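Trichothecene 3-O-acetyltransferase TRI101 (Fusarium sporotrichioides, PDB 2ZBA) transfers the acetyl group of acetyl-CoA to the 3-hydroxyl of trichothecenes, a step in the biosynthesis of mycotoxins such as T-2 toxin. Local coordinates at residues I18-Q22 / L358-H363; L25-Y29 / K143-L147; T295-V301 / Q318-D324. All coordinates share one frame. Residue numbers count along the deposited sequence, not the author numbering.

Contact 1: residues I18-Q22 / L358-H363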
# COMPACT_ATOMS: atom_id res chain seq x y z
N ILE A 18 -14.06 7.59 8.95
CA ILE A 18 -15.29 6.89 8.51
C ILE A 18 -15.01 5.97 7.34
O ILE A 18 -15.49 4.86 7.32
CB ILE A 18 -16.54 7.82 8.24
CG1 ILE A 18 -17.66 7.05 7.54
CG2 ILE A 18 -16.21 8.97 7.33
CD1 ILE A 18 -18.20 5.82 8.32
N ILE A 19 -14.18 6.41 6.39
CA ILE A 19 -13.80 5.57 5.26
C ILE A 19 -12.99 4.31 5.66
O ILE A 19 -12.99 3.31 4.95
CB ILE A 19 -13.11 6.43 4.14
CG1 ILE A 19 -14.20 7.09 3.30
CG2 ILE A 19 -12.20 5.60 3.28
CD1 ILE A 19 -13.70 8.09 2.28
N GLY A 20 -12.33 4.35 6.81
CA GLY A 20 -11.54 3.21 7.28
C GLY A 20 -12.37 2.17 8.00
O GLY A 20 -11.85 1.13 8.41
N GLN A 21 -13.67 2.46 8.17
CA GLN A 21 -14.58 1.57 8.87
C GLN A 21 -15.11 0.45 7.98
O GLN A 21 -16.11 -0.18 8.33
CB GLN A 21 -15.77 2.33 9.46
CG GLN A 21 -15.41 3.53 10.29
CD GLN A 21 -15.32 3.26 11.76
OE1 GLN A 21 -15.28 2.12 12.20
NE2 GLN A 21 -15.27 4.31 12.53
N GLN A 22 -14.47 0.21 6.84
CA GLN A 22 -14.84 -0.88 5.94
C GLN A 22 -14.37 -2.21 6.52
O GLN A 22 -13.19 -2.34 6.86
CB GLN A 22 -14.18 -0.70 4.57
CG GLN A 22 -14.57 0.53 3.84
CD GLN A 22 -13.71 0.80 2.63
OE1 GLN A 22 -13.31 -0.12 1.90
NE2 GLN A 22 -13.43 2.08 2.39
N LEU A 358 -18.82 8.76 -0.56
CA LEU A 358 -18.52 7.51 0.14
C LEU A 358 -18.62 7.70 1.63
O LEU A 358 -19.27 6.89 2.32
CB LEU A 358 -17.14 6.96 -0.25
CG LEU A 358 -16.66 5.62 0.38
CD1 LEU A 358 -17.56 4.42 -0.01
CD2 LEU A 358 -15.21 5.32 -0.01
N ALA A 359 -18.00 8.77 2.14
CA ALA A 359 -17.95 9.03 3.58
C ALA A 359 -19.35 9.30 4.12
O ALA A 359 -19.73 8.78 5.17
CB ALA A 359 -17.01 10.22 3.88
N THR A 360 -20.14 10.05 3.35
CA THR A 360 -21.53 10.36 3.75
C THR A 360 -22.36 9.08 3.81
O THR A 360 -23.03 8.82 4.80
CB THR A 360 -22.17 11.39 2.83
OG1 THR A 360 -21.29 12.51 2.73
CG2 THR A 360 -23.53 11.90 3.39
N TYR A 361 -22.29 8.29 2.74
CA TYR A 361 -23.03 7.03 2.62
C TYR A 361 -22.72 6.06 3.76
O TYR A 361 -23.62 5.48 4.38
CB TYR A 361 -22.76 6.39 1.26
CG TYR A 361 -23.40 5.04 1.05
CD1 TYR A 361 -24.80 4.89 1.00
CD2 TYR A 361 -22.62 3.91 0.88
CE1 TYR A 361 -25.39 3.65 0.82
CE2 TYR A 361 -23.20 2.66 0.70
CZ TYR A 361 -24.58 2.54 0.66
OH TYR A 361 -25.13 1.30 0.46
N MSE A 362 -21.43 5.90 4.06
CA MSE A 362 -21.00 5.00 5.12
C MSE A 362 -21.40 5.48 6.51
O MSE A 362 -21.84 4.68 7.34
CB MSE A 362 -19.48 4.79 5.05
CG MSE A 362 -18.99 4.01 3.83
SE MSE A 362 -17.06 3.66 3.98
CE MSE A 362 -17.04 2.54 5.40
N HIS A 363 -21.24 6.77 6.77
CA HIS A 363 -21.64 7.37 8.03
C HIS A 363 -23.07 6.98 8.43
O HIS A 363 -23.33 6.65 9.60
CB HIS A 363 -21.49 8.90 7.96
CG HIS A 363 -21.84 9.60 9.24
ND1 HIS A 363 -21.01 9.59 10.35
CD2 HIS A 363 -22.92 10.34 9.59
CE1 HIS A 363 -21.56 10.29 11.32
NE2 HIS A 363 -22.73 10.75 10.89
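In this BAHD-family acyltransferase a single 3-10 turn near the N-terminus, residues 18-20, lies against the C-terminal end of helix 348-363, and the backbones come closest at Ile19 and Ala359, whose CA atoms are 5.7 Å apart. Within the turn Gln21 N bonds to Ile18 O at 3.1 Å; on the other side Met362 N and His363 N continue the helical i to i-4 pattern to Leu358 O and Ala359 O. The packing between them is apolar. Met362, a selenomethionine, and Ile18 bury the largest areas. Ile18 fits against the helix between Ala359 and Met362, with CG2 3.8 Å from Ala359 CB and CD1 3.7 Å from Met362 CB. One residue on, Ile19 CG1 meets Leu358 CD2 at 3.9 Å, and the Ile19 side chain also touches Leu316. Gln22, whose side chain is about 4 Å from the bound T-2 toxin, turns its amide back on its own loop, where NE2 makes a weak 2.9 Å bond to Ile19 O, while Gln21 OE1 accepts from Ser82 N. The end of Met362 reaches across the loop: its CE sits 3.4 Å from Ile18 O and 3.5 Å from Gln22 CG.

Contact 2: residues L25-Y29 / K143-L147. With ZBA (12,13-Epoxytrichothec-9-ene-3,4,8,15-tetrol-4,15-diacetate-8-isovalerate), chain F.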
# COMPACT_ATOMS: atom_id res chain seq x y z
N LEU A 25 -10.83 -3.45 5.44
CA LEU A 25 -9.67 -2.73 5.97
C LEU A 25 -9.38 -3.13 7.41
O LEU A 25 -8.24 -3.09 7.86
CB LEU A 25 -9.87 -1.21 5.88
CG LEU A 25 -10.01 -0.65 4.46
CD1 LEU A 25 -10.34 0.84 4.47
CD2 LEU A 25 -8.75 -0.93 3.63
N LEU A 26 -10.43 -3.54 8.12
CA LEU A 26 -10.30 -3.89 9.53
C LEU A 26 -9.71 -5.28 9.74
O LEU A 26 -9.34 -5.63 10.86
CB LEU A 26 -11.63 -3.70 10.27
CG LEU A 26 -11.96 -2.22 10.54
CD1 LEU A 26 -13.45 -1.99 10.76
CD2 LEU A 26 -11.14 -1.74 11.72
N SER A 27 -9.59 -6.04 8.65
CA SER A 27 -8.95 -7.37 8.65
C SER A 27 -7.53 -7.42 8.07
O SER A 27 -6.93 -8.50 7.93
CB SER A 27 -9.83 -8.37 7.88
OG SER A 27 -10.92 -8.80 8.69
N ILE A 28 -6.97 -6.25 7.73
CA ILE A 28 -5.71 -6.21 6.98
C ILE A 28 -4.61 -5.46 7.72
O ILE A 28 -4.85 -4.40 8.30
CB ILE A 28 -5.94 -5.63 5.53
CG1 ILE A 28 -6.81 -6.58 4.71
CG2 ILE A 28 -4.60 -5.32 4.79
CD1 ILE A 28 -7.48 -5.89 3.51
N TYR A 29 -3.39 -6.01 7.69
CA TYR A 29 -2.20 -5.27 8.08
C TYR A 29 -1.35 -4.95 6.86
O TYR A 29 -1.01 -5.84 6.08
CB TYR A 29 -1.36 -6.03 9.12
CG TYR A 29 -1.87 -5.80 10.51
CD1 TYR A 29 -2.78 -6.68 11.10
CD2 TYR A 29 -1.46 -4.69 11.23
CE1 TYR A 29 -3.28 -6.46 12.39
CE2 TYR A 29 -1.95 -4.46 12.52
CZ TYR A 29 -2.85 -5.35 13.09
OH TYR A 29 -3.32 -5.11 14.35
N LYS A 143 -5.59 -6.10 18.42
CA LYS A 143 -5.39 -5.62 17.07
C LYS A 143 -4.60 -4.30 17.13
O LYS A 143 -5.17 -3.22 16.99
CB LYS A 143 -6.75 -5.43 16.40
CG LYS A 143 -6.74 -5.22 14.91
CD LYS A 143 -8.16 -4.97 14.39
CE LYS A 143 -8.91 -6.26 14.10
NZ LYS A 143 -10.28 -5.97 13.54
N PRO A 144 -3.27 -4.39 17.37
CA PRO A 144 -2.48 -3.18 17.54
C PRO A 144 -2.48 -2.32 16.28
O PRO A 144 -2.62 -2.83 15.17
CB PRO A 144 -1.07 -3.70 17.83
CG PRO A 144 -1.25 -5.14 18.25
CD PRO A 144 -2.45 -5.61 17.49
N VAL A 145 -2.35 -1.02 16.47
CA VAL A 145 -2.29 -0.02 15.39
C VAL A 145 -0.98 -0.19 14.58
O VAL A 145 -0.98 -0.14 13.35
CB VAL A 145 -2.44 1.40 16.01
CG1 VAL A 145 -2.04 2.52 15.03
CG2 VAL A 145 -3.86 1.61 16.51
N LEU A 146 0.11 -0.44 15.31
CA LEU A 146 1.44 -0.50 14.72
C LEU A 146 2.25 -1.58 15.42
O LEU A 146 2.25 -1.66 16.65
CB LEU A 146 2.11 0.88 14.84
CG LEU A 146 3.30 1.25 13.94
CD1 LEU A 146 2.89 1.50 12.48
CD2 LEU A 146 4.02 2.50 14.49
N LEU A 147 2.91 -2.44 14.65
CA LEU A 147 3.82 -3.46 15.19
C LEU A 147 5.13 -3.39 14.41
O LEU A 147 5.13 -3.08 13.22
CB LEU A 147 3.25 -4.88 15.06
CG LEU A 147 2.00 -5.41 15.79
CD1 LEU A 147 0.75 -5.16 14.96
CD2 LEU A 147 2.15 -6.91 16.01
O18 ZBA F . -7.85 -7.21 -2.50
C44 ZBA F . -8.13 -7.15 -1.33
C45 ZBA F . -9.41 -7.55 -0.70
C46 ZBA F . -9.30 -8.21 0.62
C48 ZBA F . -8.63 -9.48 0.82
C47 ZBA F . -9.88 -7.67 1.87
O17 ZBA F . -7.23 -6.67 -0.47
C31 ZBA F . -6.03 -5.96 -0.92
C30 ZBA F . -6.39 -4.62 -1.55
C32 ZBA F . -5.11 -5.93 0.26
C39 ZBA F . -4.73 -7.27 0.79
C33 ZBA F . -4.67 -4.79 0.74
C34 ZBA F . -4.99 -3.46 0.15
O10 ZBA F . -3.91 -3.12 -0.80
C29 ZBA F . -6.36 -3.36 -0.62
C38 ZBA F . -7.51 -3.41 0.40
O12 ZBA F . -8.72 -3.90 -0.23
C40 ZBA F . -9.87 -3.61 0.37
C41 ZBA F . -11.02 -4.24 -0.35
O13 ZBA F . -9.99 -2.97 1.31
C28 ZBA F . -6.42 -1.98 -1.46
C37 ZBA F . -7.81 -1.80 -2.13
C35 ZBA F . -5.25 -2.00 -2.46
C25 ZBA F . -4.06 -1.92 -1.58
C36 ZBA F . -5.25 -2.45 -3.83
O11 ZBA F . -5.20 -1.05 -3.53
C27 ZBA F . -5.95 -0.73 -0.58
C26 ZBA F . -4.46 -0.65 -0.86
O16 ZBA F . -3.66 -0.46 0.28
O14 ZBA F . -6.56 0.56 -0.88
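Two hydrogen bonds hold these segments together, and each ends on a backbone carbonyl. Tyr29 OH donates to Pro144 O at a short 2.5 Å, and Lys143 NZ donates to Leu26 O at 2.9 Å. The setting is the N-terminal half of the BAHD acyltransferase fold: Tyr29 begins strand 29-37 and residues 146-147 begin strand 146-153, two strands of one mixed sheet with strand 156-164 between them. They are therefore not direct β partners, and the CA atoms of Tyr29 and Leu146 stay 8.9 Å apart. The tyrosine side chain spans that gap, passing by Asn162 and Gln164 of the intervening strand. Its hydroxyl also lies 3.1 Å from Pro144 N, but a proline nitrogen has no hydrogen to share, so the carbonyl is the partner. From the other segment the Lys143 chain passes the hydroxyl, its CG 3.5 Å from Tyr29 OH, and then leads away from the ring to the carbonyl of Leu26.

Around these bonds the packing is modest. Pro144 CD approaches Tyr29 CZ at 4.4 Å, and Leu147 CD1 lies 3.7 Å from Tyr29 CE2. Leu26 and Lys143 both also touch Val69 of strand 68-72. Leu25 and Ile28 make no contact with residues 143-147 and instead line the trichothecene pocket. There Leu25 CD2 comes within 3.3 Å of O13 of the bound T-2 toxin, and Ile28 CD1 within 3.4 Å of its C47.

Contact 3: residues T295-V301 / Q318-D324. With COA (coenzyme A), chain E.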
# COMPACT_ATOMS: atom_id res chain seq x y z
N THR A 295 -12.95 -5.52 -18.54
CA THR A 295 -11.80 -5.42 -17.66
C THR A 295 -11.96 -4.13 -16.86
O THR A 295 -12.24 -3.08 -17.44
CB THR A 295 -10.42 -5.48 -18.41
OG1 THR A 295 -9.36 -5.24 -17.49
CG2 THR A 295 -10.31 -4.44 -19.55
N GLU A 296 -11.83 -4.24 -15.54
CA GLU A 296 -11.82 -3.07 -14.66
C GLU A 296 -10.42 -2.85 -14.06
O GLU A 296 -9.81 -3.78 -13.51
CB GLU A 296 -12.87 -3.21 -13.56
CG GLU A 296 -13.00 -1.99 -12.59
CD GLU A 296 -14.33 -1.96 -11.84
OE1 GLU A 296 -14.34 -2.20 -10.62
OE2 GLU A 296 -15.38 -1.71 -12.49
N PHE A 297 -9.92 -1.62 -14.19
CA PHE A 297 -8.69 -1.20 -13.52
C PHE A 297 -9.14 -0.41 -12.30
O PHE A 297 -9.89 0.55 -12.43
CB PHE A 297 -7.82 -0.33 -14.44
CG PHE A 297 -6.39 -0.15 -13.97
CD1 PHE A 297 -6.05 0.91 -13.14
CD2 PHE A 297 -5.40 -1.03 -14.38
CE1 PHE A 297 -4.72 1.09 -12.70
CE2 PHE A 297 -4.07 -0.85 -13.96
CZ PHE A 297 -3.74 0.20 -13.11
N CYS A 298 -8.72 -0.85 -11.11
CA CYS A 298 -8.88 -0.08 -9.88
C CYS A 298 -7.50 0.41 -9.44
O CYS A 298 -6.56 -0.40 -9.30
CB CYS A 298 -9.51 -0.94 -8.76
SG CYS A 298 -10.84 -2.02 -9.29
N ARG A 299 -7.38 1.73 -9.24
CA ARG A 299 -6.10 2.40 -8.91
C ARG A 299 -6.23 3.21 -7.64
O ARG A 299 -7.02 4.14 -7.59
CB ARG A 299 -5.70 3.33 -10.07
CG ARG A 299 -4.29 3.86 -10.01
CD ARG A 299 -4.15 5.02 -11.01
NE ARG A 299 -2.75 5.38 -11.26
CZ ARG A 299 -2.35 6.42 -12.00
NH1 ARG A 299 -3.24 7.24 -12.56
NH2 ARG A 299 -1.05 6.64 -12.15
N ALA A 300 -5.43 2.89 -6.62
CA ALA A 300 -5.43 3.66 -5.37
C ALA A 300 -4.95 5.12 -5.54
O ALA A 300 -4.04 5.44 -6.32
CB ALA A 300 -4.59 2.95 -4.27
N VAL A 301 -5.59 6.00 -4.78
CA VAL A 301 -5.29 7.43 -4.84
C VAL A 301 -5.26 7.96 -3.42
O VAL A 301 -6.21 7.82 -2.66
CB VAL A 301 -6.28 8.24 -5.80
CG1 VAL A 301 -7.74 7.84 -5.61
CG2 VAL A 301 -6.12 9.76 -5.62
N GLN A 318 -7.89 7.59 1.55
CA GLN A 318 -7.56 6.96 0.29
C GLN A 318 -8.88 6.73 -0.42
O GLN A 318 -9.93 6.64 0.23
CB GLN A 318 -6.89 5.62 0.61
CG GLN A 318 -6.37 4.83 -0.57
CD GLN A 318 -5.67 3.55 -0.13
OE1 GLN A 318 -4.44 3.48 -0.16
NE2 GLN A 318 -6.44 2.56 0.31
N ASN A 319 -8.83 6.69 -1.75
CA ASN A 319 -9.93 6.18 -2.55
C ASN A 319 -9.29 5.46 -3.73
O ASN A 319 -8.07 5.26 -3.74
CB ASN A 319 -10.83 7.34 -3.01
CG ASN A 319 -12.25 6.90 -3.31
OD1 ASN A 319 -12.53 5.72 -3.56
ND2 ASN A 319 -13.17 7.86 -3.30
N MSE A 320 -10.08 5.07 -4.71
CA MSE A 320 -9.58 4.47 -5.92
C MSE A 320 -10.25 5.16 -7.09
O MSE A 320 -11.32 5.77 -6.95
CB MSE A 320 -9.85 2.96 -5.94
CG MSE A 320 -9.15 2.15 -4.80
SE MSE A 320 -9.15 0.24 -5.16
CE MSE A 320 -7.28 0.01 -5.71
N THR A 321 -9.63 5.09 -8.25
CA THR A 321 -10.31 5.43 -9.48
C THR A 321 -10.58 4.12 -10.23
O THR A 321 -9.79 3.15 -10.13
CB THR A 321 -9.53 6.48 -10.33
OG1 THR A 321 -8.27 5.94 -10.77
CG2 THR A 321 -9.29 7.78 -9.52
N TYR A 322 -11.68 4.08 -10.96
CA TYR A 322 -12.12 2.88 -11.65
C TYR A 322 -12.24 3.10 -13.14
O TYR A 322 -12.66 4.16 -13.60
CB TYR A 322 -13.45 2.42 -11.06
CG TYR A 322 -13.37 2.23 -9.56
CD1 TYR A 322 -12.80 1.08 -9.01
CD2 TYR A 322 -13.82 3.23 -8.69
CE1 TYR A 322 -12.70 0.92 -7.61
CE2 TYR A 322 -13.73 3.07 -7.30
CZ TYR A 322 -13.18 1.91 -6.77
OH TYR A 322 -13.09 1.76 -5.40
N HIS A 323 -11.84 2.09 -13.90
CA HIS A 323 -11.71 2.23 -15.33
C HIS A 323 -12.21 0.95 -15.97
O HIS A 323 -11.61 -0.10 -15.80
CB HIS A 323 -10.24 2.52 -15.70
CG HIS A 323 -9.66 3.69 -14.96
ND1 HIS A 323 -9.02 3.55 -13.75
CD2 HIS A 323 -9.69 5.02 -15.22
CE1 HIS A 323 -8.67 4.74 -13.30
NE2 HIS A 323 -9.06 5.65 -14.17
N ASP A 324 -13.34 1.03 -16.67
CA ASP A 324 -13.91 -0.13 -17.33
C ASP A 324 -13.70 -0.05 -18.83
O ASP A 324 -13.85 1.02 -19.43
CB ASP A 324 -15.40 -0.24 -17.04
CG ASP A 324 -15.69 -0.41 -15.58
OD1 ASP A 324 -15.29 -1.44 -15.00
OD2 ASP A 324 -16.35 0.47 -15.01
N1A COA E . 2.43 19.24 -16.84
C2A COA E . 3.34 18.22 -17.08
N3A COA E . 3.63 17.31 -16.07
C4A COA E . 3.02 17.40 -14.85
C5A COA E . 2.11 18.43 -14.60
C6A COA E . 1.82 19.36 -15.61
N6A COA E . 1.03 20.41 -15.36
N7A COA E . 1.67 18.29 -13.33
C8A COA E . 2.28 17.21 -12.78
N9A COA E . 3.12 16.65 -13.71
C1B COA E . 3.89 15.39 -13.57
C2B COA E . 5.07 15.56 -12.63
O2B COA E . 6.21 16.04 -13.32
C3B COA E . 5.23 14.15 -12.07
O3B COA E . 5.69 13.35 -13.13
P3B COA E . 6.90 12.29 -13.06
O7A COA E . 6.71 11.47 -11.79
O8A COA E . 8.22 12.99 -12.96
O9A COA E . 6.73 11.46 -14.29
C4B COA E . 3.78 13.73 -11.92
O4B COA E . 3.10 14.35 -13.00
C5B COA E . 3.10 14.10 -10.62
O5B COA E . 1.72 13.79 -10.80
P1A COA E . 0.84 13.18 -9.60
O1A COA E . 0.83 14.11 -8.42
O2A COA E . -0.54 12.77 -10.05
O3A COA E . 1.64 11.88 -9.05
P2A COA E . 1.79 10.45 -9.78
O4A COA E . 3.25 10.06 -9.67
O5A COA E . 1.25 10.37 -11.18
O6A COA E . 0.91 9.43 -8.91
CBP COA E . -1.15 8.53 -8.04
CCP COA E . -0.46 9.23 -9.21
CDP COA E . -0.80 7.05 -8.16
CEP COA E . -2.67 8.75 -8.16
CAP COA E . -0.60 9.12 -6.74
OAP COA E . -0.90 10.50 -6.65
C9P COA E . -1.08 8.44 -5.48
O9P COA E . -2.31 8.82 -4.92
N8P COA E . -0.30 7.53 -4.89
C7P COA E . -0.73 6.85 -3.67
C6P COA E . -1.63 5.64 -3.96
C5P COA E . -2.01 4.97 -2.65
O5P COA E . -2.84 5.49 -1.86
N4P COA E . -1.44 3.80 -2.38
C3P COA E . -1.18 3.44 -0.99
C2P COA E . -1.91 2.16 -0.57
S1P COA E . -2.39 2.10 1.19
O HOH W 1 -6.21 7.47 -12.00
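Val301, His323 and Met320 bury the most surface where these two antiparallel strands pair. Val301 N donates to Asn319 O at 2.8 Å, and Asn319 N returns a bond to Val301 O at 3.0 Å; Val301 CG1 leans toward Thr321 CG2, 4.2 Å away. Beside this pair, Val301 CA lies 3.3 Å from O9P of coenzyme A, and Gln318 OE1 is 2.8 Å from the CoA sulfur S1P, so this end of the ladder abuts the thiol. His323 is matched with Phe297: Phe297 N to His323 O is 2.8 Å, and His323 N returns 2.9 Å to Phe297 O, which also takes a weak 3.4 Å bond from His323 ND1. Selenomethionine Met320 points to the face shared with Cys298 and Tyr322, its SE 3.8 Å from Cys298 CB. Strand 318-326 is outermost in a mixed sheet, with strand 294-302 between it and strand 383-387. Helices 269-285 and 335-344 lie over the face bearing Phe297, Arg299 and His323, while helix 348-363 packs on Val301, Asn319 and Thr321, and also touches Tyr322.

The three contacts lie round the two substrate sites. Contact 1 touches both of the others: Ile19 O is 3.7 Å from Leu25 CD1 of contact 2, and Ile19 CG2 is 3.9 Å from Gln318 O of contact 3. Contacts 2 and 3 do not touch, their nearest atoms being about 5 Å apart, yet both reach the T-2 pocket, through Leu25 and Ile28 from contact 2 and Gln318 and Met320 from contact 3. In contact 1 the side chain of Gln22 is about 4 Å from the bound toxin, whereas the side chain of Ile19 is about 11 Å from the bound coenzyme A, which contact 3 alone reaches. Centre to centre, contact 1 is about 18 Å from each of the others.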